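Local coordinates for cytochrome c-550-like protein (PDB 4LJI) that probably carries electrons as a low-potential heme c cytochrome and can partially replace cytochrome c-550 of photosystem II, at residues T30-A33 / V34-T37; R38-R41 / L42-N46; R76-I79 / A80-V83. All blocks are in the same frame, centred on the assembly; numbering follows the deposited sequence.

Contact 1 of 3, residues T30-A33 / V34-T37; sequences TFTA and VDLT
Thr32 and Asp35 face each other across the first turn of helix 33-46 and exchange bonds as a capping box, a classic way of starting a helix. Thr32 is the N-cap: its OG1 accepts from Asp35 N at 3.1 Å. With chi1 at 66°, that oxygen lies between the backbone N and the carbonyl carbon, which turns it back over the first turn. In return Thr32 N donates to Asp35 OD2 at 2.7 Å, an almost straight bond that meets the oxygen on its anti side but 32° out of the carboxylate plane. Asp35 OD2 also lies obliquely to the Phe31 ring, 3.9 Å from Phe31 CD1, and the ring and carboxylate planes stand 83° apart, with Asp35 CB in the plane of the ring at its edge. Beyond the box, Thr37 grips Ala33 O twice, through OG1 and N, each 2.9 Å away and arriving from opposite faces of the carbonyl plane. Thr37 OG1 also accepts from Asp5 N. The turn thus joins strand 28-32, paired antiparallel with strand 17-21, to the helix, while Phe31 and Leu36 both rest on Ala119 of helix 111-127 and Leu36 also touches Val8 of helix 6-10.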
# COMPACT_ATOMS: atom_id res chain seq x y z
N THR A 30 15.20 20.10 -11.85
CA THR A 30 13.90 20.71 -12.05
C THR A 30 12.80 19.65 -12.23
O THR A 30 12.86 18.85 -13.16
CB THR A 30 13.94 21.62 -13.29
OG1 THR A 30 15.06 22.53 -13.21
CG2 THR A 30 12.64 22.42 -13.43
N PHE A 31 11.82 19.65 -11.33
CA PHE A 31 10.64 18.79 -11.47
C PHE A 31 9.38 19.61 -11.67
O PHE A 31 9.17 20.63 -11.01
CB PHE A 31 10.46 17.88 -10.25
CG PHE A 31 11.51 16.83 -10.13
CD1 PHE A 31 11.34 15.59 -10.75
CD2 PHE A 31 12.67 17.08 -9.44
CE1 PHE A 31 12.32 14.63 -10.66
CE2 PHE A 31 13.66 16.11 -9.35
CZ PHE A 31 13.48 14.88 -9.98
N THR A 32 8.53 19.14 -12.58
CA THR A 32 7.29 19.83 -12.87
C THR A 32 6.19 19.29 -11.98
O THR A 32 6.37 18.28 -11.33
CB THR A 32 6.87 19.62 -14.33
OG1 THR A 32 6.54 18.24 -14.54
CG2 THR A 32 7.98 20.08 -15.29
N ALA A 33 5.06 19.99 -11.95
CA ALA A 33 3.89 19.56 -11.20
C ALA A 33 3.36 18.21 -11.70
O ALA A 33 2.86 17.36 -10.93
CB ALA A 33 2.79 20.67 -11.32
N VAL A 34 3.49 17.98 -13.00
CA VAL A 34 3.12 16.71 -13.59
C VAL A 34 4.05 15.57 -13.13
O VAL A 34 3.58 14.49 -12.78
CB VAL A 34 3.11 16.82 -15.10
CG1 VAL A 34 2.97 15.45 -15.75
CG2 VAL A 34 1.99 17.74 -15.53
N ASP A 35 5.35 15.84 -13.07
CA ASP A 35 6.32 14.90 -12.51
C ASP A 35 5.91 14.48 -11.08
O ASP A 35 5.96 13.32 -10.74
CB ASP A 35 7.71 15.52 -12.38
CG ASP A 35 8.39 15.78 -13.73
OD1 ASP A 35 8.21 15.01 -14.71
OD2 ASP A 35 9.16 16.76 -13.80
N LEU A 36 5.58 15.46 -10.23
CA LEU A 36 5.23 15.16 -8.83
C LEU A 36 3.91 14.44 -8.73
O LEU A 36 3.72 13.61 -7.84
CB LEU A 36 5.22 16.44 -8.00
CG LEU A 36 6.57 17.16 -7.91
CD1 LEU A 36 6.37 18.60 -7.49
CD2 LEU A 36 7.47 16.45 -6.92
N THR A 37 2.98 14.74 -9.64
CA THR A 37 1.72 14.00 -9.71
C THR A 37 1.97 12.55 -10.05
O THR A 37 1.32 11.65 -9.48
CB THR A 37 0.80 14.57 -10.78
OG1 THR A 37 0.40 15.88 -10.41
CG2 THR A 37 -0.43 13.70 -11.01

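Contact 2 of 3, residues R38-R41 / L42-N46; sequences RGKR and LFEEN. With HEC (heme c), chain C.
Backbone i to i+4 bonds run from Leu42 N to Arg38 O through Glu45 N to Arg41 O, the last bent to 136°, in the middle and C-terminal part of helix 33-46. On one flank Lys40 and Glu44 form a long salt bridge, NZ 3.5 Å from OE1. The lysine leaves with CG anti to the backbone N (chi1 170°) and runs extended until chi4 bends its tip; Lys40 CE is 3.3 Å from Glu44 OE1, so the methylene next to the ammonium also lies against the carboxylate. Glu44 CG packs 3.2 Å from Lys40 O. Lys40 also makes a cation-pi contact with Tyr7. Were Glu44 an alanine, the Lys40 ammonium would probably lose this acidic mate and its tip turn more freely, though the Tyr7 contact would remain. Arg41 NH2 forms a salt bridge with Asp5 OD2. Asn46 ND2 donates to Leu42 O at 3.0 Å, in the carbonyl plane on a lone pair, while its OD1 accepts from Trp108 NE1. Asn46 O comes within 3.6 Å of heme CAB, just before the CXXCH motif whose Cys47 and Cys50 carry the heme and whose His51 is an axial ligand. Leu42 touches Gln113 and Thr116, and Phe43 meets Leu117 and Phe120, so the helix lies against helix 111-127.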
# COMPACT_ATOMS: atom_id res chain seq x y z
N ARG A 38 2.93 12.32 -10.94
CA ARG A 38 3.26 10.94 -11.34
C ARG A 38 3.95 10.19 -10.20
O ARG A 38 3.69 9.01 -9.91
CB ARG A 38 4.11 10.91 -12.61
CG ARG A 38 3.30 11.24 -13.88
CD ARG A 38 4.09 11.02 -15.14
NE ARG A 38 3.48 11.72 -16.27
CZ ARG A 38 4.03 11.83 -17.48
NH1 ARG A 38 5.21 11.28 -17.72
NH2 ARG A 38 3.40 12.49 -18.44
N GLY A 39 4.77 10.93 -9.45
CA GLY A 39 5.48 10.37 -8.32
C GLY A 39 4.49 10.03 -7.20
O GLY A 39 4.62 8.96 -6.54
N LYS A 40 3.50 10.90 -6.99
CA LYS A 40 2.43 10.67 -5.99
C LYS A 40 1.67 9.40 -6.32
O LYS A 40 1.48 8.53 -5.47
CB LYS A 40 1.45 11.84 -5.95
CG LYS A 40 0.19 11.58 -5.12
CD LYS A 40 -0.80 12.73 -5.28
CE LYS A 40 -2.07 12.51 -4.50
NZ LYS A 40 -1.72 12.53 -3.07
N ARG A 41 1.30 9.26 -7.59
CA ARG A 41 0.60 8.06 -8.03
C ARG A 41 1.44 6.80 -7.77
O ARG A 41 0.92 5.78 -7.32
CB ARG A 41 0.22 8.20 -9.50
CG ARG A 41 -0.55 7.04 -10.08
CD ARG A 41 -1.32 7.56 -11.26
NE ARG A 41 -1.94 8.85 -10.94
CZ ARG A 41 -3.22 9.00 -10.61
NH1 ARG A 41 -4.03 7.95 -10.57
NH2 ARG A 41 -3.70 10.21 -10.35
N LEU A 42 2.74 6.85 -8.07
CA LEU A 42 3.60 5.72 -7.76
C LEU A 42 3.67 5.42 -6.27
O LEU A 42 3.73 4.28 -5.87
CB LEU A 42 5.03 5.96 -8.29
CG LEU A 42 5.12 5.84 -9.78
CD1 LEU A 42 6.52 6.29 -10.24
CD2 LEU A 42 4.86 4.37 -10.20
N PHE A 43 3.66 6.46 -5.45
CA PHE A 43 3.71 6.25 -4.02
C PHE A 43 2.40 5.58 -3.56
O PHE A 43 2.42 4.64 -2.77
CB PHE A 43 3.92 7.59 -3.33
CG PHE A 43 3.96 7.52 -1.83
CD1 PHE A 43 5.13 7.27 -1.15
CD2 PHE A 43 2.80 7.72 -1.09
CE1 PHE A 43 5.16 7.23 0.23
CE2 PHE A 43 2.84 7.71 0.29
CZ PHE A 43 4.03 7.42 0.92
N GLU A 44 1.28 6.10 -4.04
CA GLU A 44 -0.03 5.57 -3.65
C GLU A 44 -0.17 4.12 -4.05
O GLU A 44 -0.86 3.37 -3.37
CB GLU A 44 -1.14 6.37 -4.32
CG GLU A 44 -1.22 7.79 -3.84
CD GLU A 44 -2.29 8.57 -4.55
OE1 GLU A 44 -2.98 9.35 -3.87
OE2 GLU A 44 -2.45 8.37 -5.78
N GLU A 45 0.48 3.72 -5.15
CA GLU A 45 0.32 2.36 -5.65
C GLU A 45 1.25 1.35 -5.01
O GLU A 45 0.92 0.16 -4.90
CB GLU A 45 0.43 2.31 -7.19
CG GLU A 45 -0.58 3.22 -7.96
CD GLU A 45 -2.07 2.99 -7.64
OE1 GLU A 45 -2.44 1.96 -7.02
OE2 GLU A 45 -2.89 3.85 -8.04
N ASN A 46 2.40 1.81 -4.55
CA ASN A 46 3.48 0.91 -4.17
C ASN A 46 3.94 0.98 -2.73
O ASN A 46 4.65 0.08 -2.28
CB ASN A 46 4.70 1.12 -5.08
CG ASN A 46 4.42 0.75 -6.51
OD1 ASN A 46 4.23 -0.43 -6.82
ND2 ASN A 46 4.35 1.75 -7.39
FE HEC C . 9.77 1.92 3.08
CHA HEC C . 12.15 2.89 5.38
CHB HEC C . 10.64 4.54 1.03
CHC HEC C . 7.56 0.77 0.59
CHD HEC C . 8.52 -0.34 5.24
NA HEC C . 11.06 3.44 3.18
C1A HEC C . 11.99 3.61 4.21
C2A HEC C . 12.78 4.79 3.91
C3A HEC C . 12.34 5.24 2.70
C4A HEC C . 11.33 4.41 2.22
CMA HEC C . 12.89 6.43 1.96
CAA HEC C . 13.88 5.42 4.77
CBA HEC C . 13.27 6.38 5.82
CGA HEC C . 14.29 7.07 6.69
O1A HEC C . 15.53 6.94 6.50
O2A HEC C . 13.88 7.81 7.65
NB HEC C . 9.18 2.53 1.18
C1B HEC C . 9.71 3.60 0.54
C2B HEC C . 9.11 3.71 -0.73
C3B HEC C . 8.26 2.65 -0.91
C4B HEC C . 8.31 1.91 0.36
CMB HEC C . 9.43 4.78 -1.75
CAB HEC C . 7.40 2.34 -2.08
CBB HEC C . 8.16 1.99 -3.19
NC HEC C . 8.30 0.48 2.94
C1C HEC C . 7.55 0.16 1.84
C2C HEC C . 6.61 -0.79 2.24
C3C HEC C . 6.86 -1.12 3.54
C4C HEC C . 7.95 -0.33 4.00
CMC HEC C . 5.53 -1.38 1.34
CAC HEC C . 6.05 -2.08 4.35
CBC HEC C . 5.97 -3.39 4.00
ND HEC C . 10.24 1.40 4.93
C1D HEC C . 9.65 0.41 5.60
C2D HEC C . 10.32 0.21 6.88
C3D HEC C . 11.32 1.11 6.95
C4D HEC C . 11.25 1.87 5.71
CMD HEC C . 9.94 -0.80 7.94
CAD HEC C . 12.31 1.27 8.06
CBD HEC C . 13.60 0.56 7.61
CGD HEC C . 14.83 0.29 8.47
O1D HEC C . 15.29 1.13 9.28
O2D HEC C . 15.41 -0.81 8.32

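Contact 3 of 3, residues R76-I79 / A80-V83; sequences RDTI and ASLV. With HEC (heme c), chain C.
Arg76 and Leu82, whose side chains touch through Arg76 CB and Leu82 CD2, both reach the heme. Arg76 extends from CG to NE, bringing NH1 to the propionate: Arg76 NH1 donates to heme O1A at 2.9 Å with an angle of 146° at the hydrogen. The propionate meets the guanidinium at its edge, with CGA in its plane. Leu82 adds an apolar touch, its CD2 lying 3.6 Å from the heme methyl CMA.

What positions these two comes next. Arg76 NH2 is held by Ser91 O, while the carbonyl oxygen of Arg76 is buried without a polar partner, beside the carbons of Leu82. Leu82 N donates to Thr78 O at 3.1 Å and Val83 N to Ile79 O at 3.0 Å, the first bonds of helix 79-87. Chi1 of 63° in Thr78 and 57° in Ser81 turns Thr78 OG1, at the N-cap, and Ser81 OG, a turn later, toward each other. Their hydroxyls bond at 2.6 Å, OG1 to OG, and either could be the donor; Ser81 has two conformers, however, and for the other the bond is doubtful. The Ile79 and Val83 side chains cross obliquely, their CG2 methyls 4.1 Å apart.

Farther out, Asp77 pairs with Lys70, and Ile79 and Ala80 are tied by backbone bonds to Pro21 and Val22. Ile79 packs on Glu115 and Ala119, Leu82 on Ala118 and Val83 on Leu114, all of helix 111-127. A guanidinium bonded to a propionate is likely to favour the ionised carboxylate, and the charge of Arg76 would probably offset part of its negative charge near the heme.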
# COMPACT_ATOMS: atom_id res chain seq x y z
N ARG A 76 19.16 10.78 3.46
CA ARG A 76 18.22 10.38 2.41
C ARG A 76 17.38 11.56 2.00
O ARG A 76 16.14 11.52 1.94
CB ARG A 76 17.39 9.18 2.92
CG ARG A 76 18.29 8.00 3.17
CD ARG A 76 17.59 6.79 3.74
NE ARG A 76 18.56 5.74 4.04
CZ ARG A 76 18.39 4.79 4.96
NH1 ARG A 76 17.31 4.80 5.72
NH2 ARG A 76 19.33 3.85 5.15
N ASP A 77 18.07 12.66 1.73
CA ASP A 77 17.44 13.95 1.46
C ASP A 77 17.76 14.51 0.09
O ASP A 77 17.68 15.73 -0.13
CB ASP A 77 17.83 14.96 2.56
CG ASP A 77 19.34 15.20 2.64
OD1 ASP A 77 20.17 14.58 1.90
OD2 ASP A 77 19.72 16.04 3.49
N THR A 78 18.12 13.62 -0.84
CA THR A 78 18.40 14.01 -2.23
C THR A 78 17.81 12.97 -3.15
O THR A 78 17.53 11.85 -2.72
CB THR A 78 19.93 14.08 -2.50
OG1 THR A 78 20.49 12.77 -2.33
CG2 THR A 78 20.64 15.04 -1.54
N ILE A 79 17.59 13.33 -4.41
CA ILE A 79 17.07 12.37 -5.39
C ILE A 79 17.98 11.14 -5.49
O ILE A 79 17.50 10.00 -5.47
CB ILE A 79 16.95 12.98 -6.81
CG1 ILE A 79 16.03 14.20 -6.82
CG2 ILE A 79 16.37 11.91 -7.77
CD1 ILE A 79 14.60 13.89 -6.30
N ALA A 80 19.29 11.36 -5.64
CA ALA A 80 20.19 10.23 -5.82
C ALA A 80 20.20 9.30 -4.61
O ALA A 80 20.25 8.06 -4.76
CB ALA A 80 21.61 10.70 -6.14
N SER A 81 20.14 9.87 -3.41
CA SER A 81 20.20 9.04 -2.21
C SER A 81 18.91 8.24 -2.01
O SER A 81 18.96 7.13 -1.55
CB SER A 81 20.53 9.87 -0.96
OG SER A 81 19.61 10.92 -0.75
N LEU A 82 17.77 8.80 -2.41
CA LEU A 82 16.48 8.08 -2.23
C LEU A 82 16.39 6.97 -3.29
O LEU A 82 15.94 5.86 -3.01
CB LEU A 82 15.29 9.03 -2.32
CG LEU A 82 15.10 9.86 -1.06
CD1 LEU A 82 14.11 10.97 -1.35
CD2 LEU A 82 14.60 8.96 0.01
N VAL A 83 16.83 7.25 -4.51
CA VAL A 83 16.82 6.22 -5.55
C VAL A 83 17.72 5.04 -5.15
O VAL A 83 17.29 3.86 -5.20
CB VAL A 83 17.25 6.82 -6.93
CG1 VAL A 83 17.47 5.71 -7.97
CG2 VAL A 83 16.18 7.80 -7.37
FE HEC C . 9.77 1.92 3.08
CHA HEC C . 12.15 2.89 5.38
CHB HEC C . 10.64 4.54 1.03
CHC HEC C . 7.56 0.77 0.59
CHD HEC C . 8.52 -0.34 5.24
NA HEC C . 11.06 3.44 3.18
C1A HEC C . 11.99 3.61 4.21
C2A HEC C . 12.78 4.79 3.91
C3A HEC C . 12.34 5.24 2.70
C4A HEC C . 11.33 4.41 2.22
CMA HEC C . 12.89 6.43 1.96
CAA HEC C . 13.88 5.42 4.77
CBA HEC C . 13.27 6.38 5.82
CGA HEC C . 14.29 7.07 6.69
O1A HEC C . 15.53 6.94 6.50
O2A HEC C . 13.88 7.81 7.65
NB HEC C . 9.18 2.53 1.18
C1B HEC C . 9.71 3.60 0.54
C2B HEC C . 9.11 3.71 -0.73
C3B HEC C . 8.26 2.65 -0.91
C4B HEC C . 8.31 1.91 0.36
CMB HEC C . 9.43 4.78 -1.75
CAB HEC C . 7.40 2.34 -2.08
CBB HEC C . 8.16 1.99 -3.19
NC HEC C . 8.30 0.48 2.94
C1C HEC C . 7.55 0.16 1.84
C2C HEC C . 6.61 -0.79 2.24
C3C HEC C . 6.86 -1.12 3.54
C4C HEC C . 7.95 -0.33 4.00
CMC HEC C . 5.53 -1.38 1.34
CAC HEC C . 6.05 -2.08 4.35
CBC HEC C . 5.97 -3.39 4.00
ND HEC C . 10.24 1.40 4.93
C1D HEC C . 9.65 0.41 5.60
C2D HEC C . 10.32 0.21 6.88
C3D HEC C . 11.32 1.11 6.95
C4D HEC C . 11.25 1.87 5.71
CMD HEC C . 9.94 -0.80 7.94
CAD HEC C . 12.31 1.27 8.06
CBD HEC C . 13.60 0.56 7.61
CGD HEC C . 14.83 0.29 8.47
O1D HEC C . 15.29 1.13 9.28
O2D HEC C . 15.41 -0.81 8.32

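Contacts 1 and 2 occupy successive parts of helix 33-46, whereas contact 3 begins helix 79-87 on the opposite side of the chain's centre from contact 2, about 17 Å away between centres. All lean on helix 111-127. Half the touching residues of contacts 1 and 3 are buried, contact 3 lying nearest the chain's centre; contact 2 is more exposed, its charges outward and Phe43 inward. Contacts 1 and 3 start from a threonine N-cap, paired with an acid or, in one serine conformer, a hydroxyl. Contact 2 only brushes the heme with a backbone carbonyl; contact 3 meets it with a propionate hydrogen bond and a leucine methyl. Contact 1 touches contact 3 where Phe31 CE2 meets Ile79 CD1 at 3.9 Å.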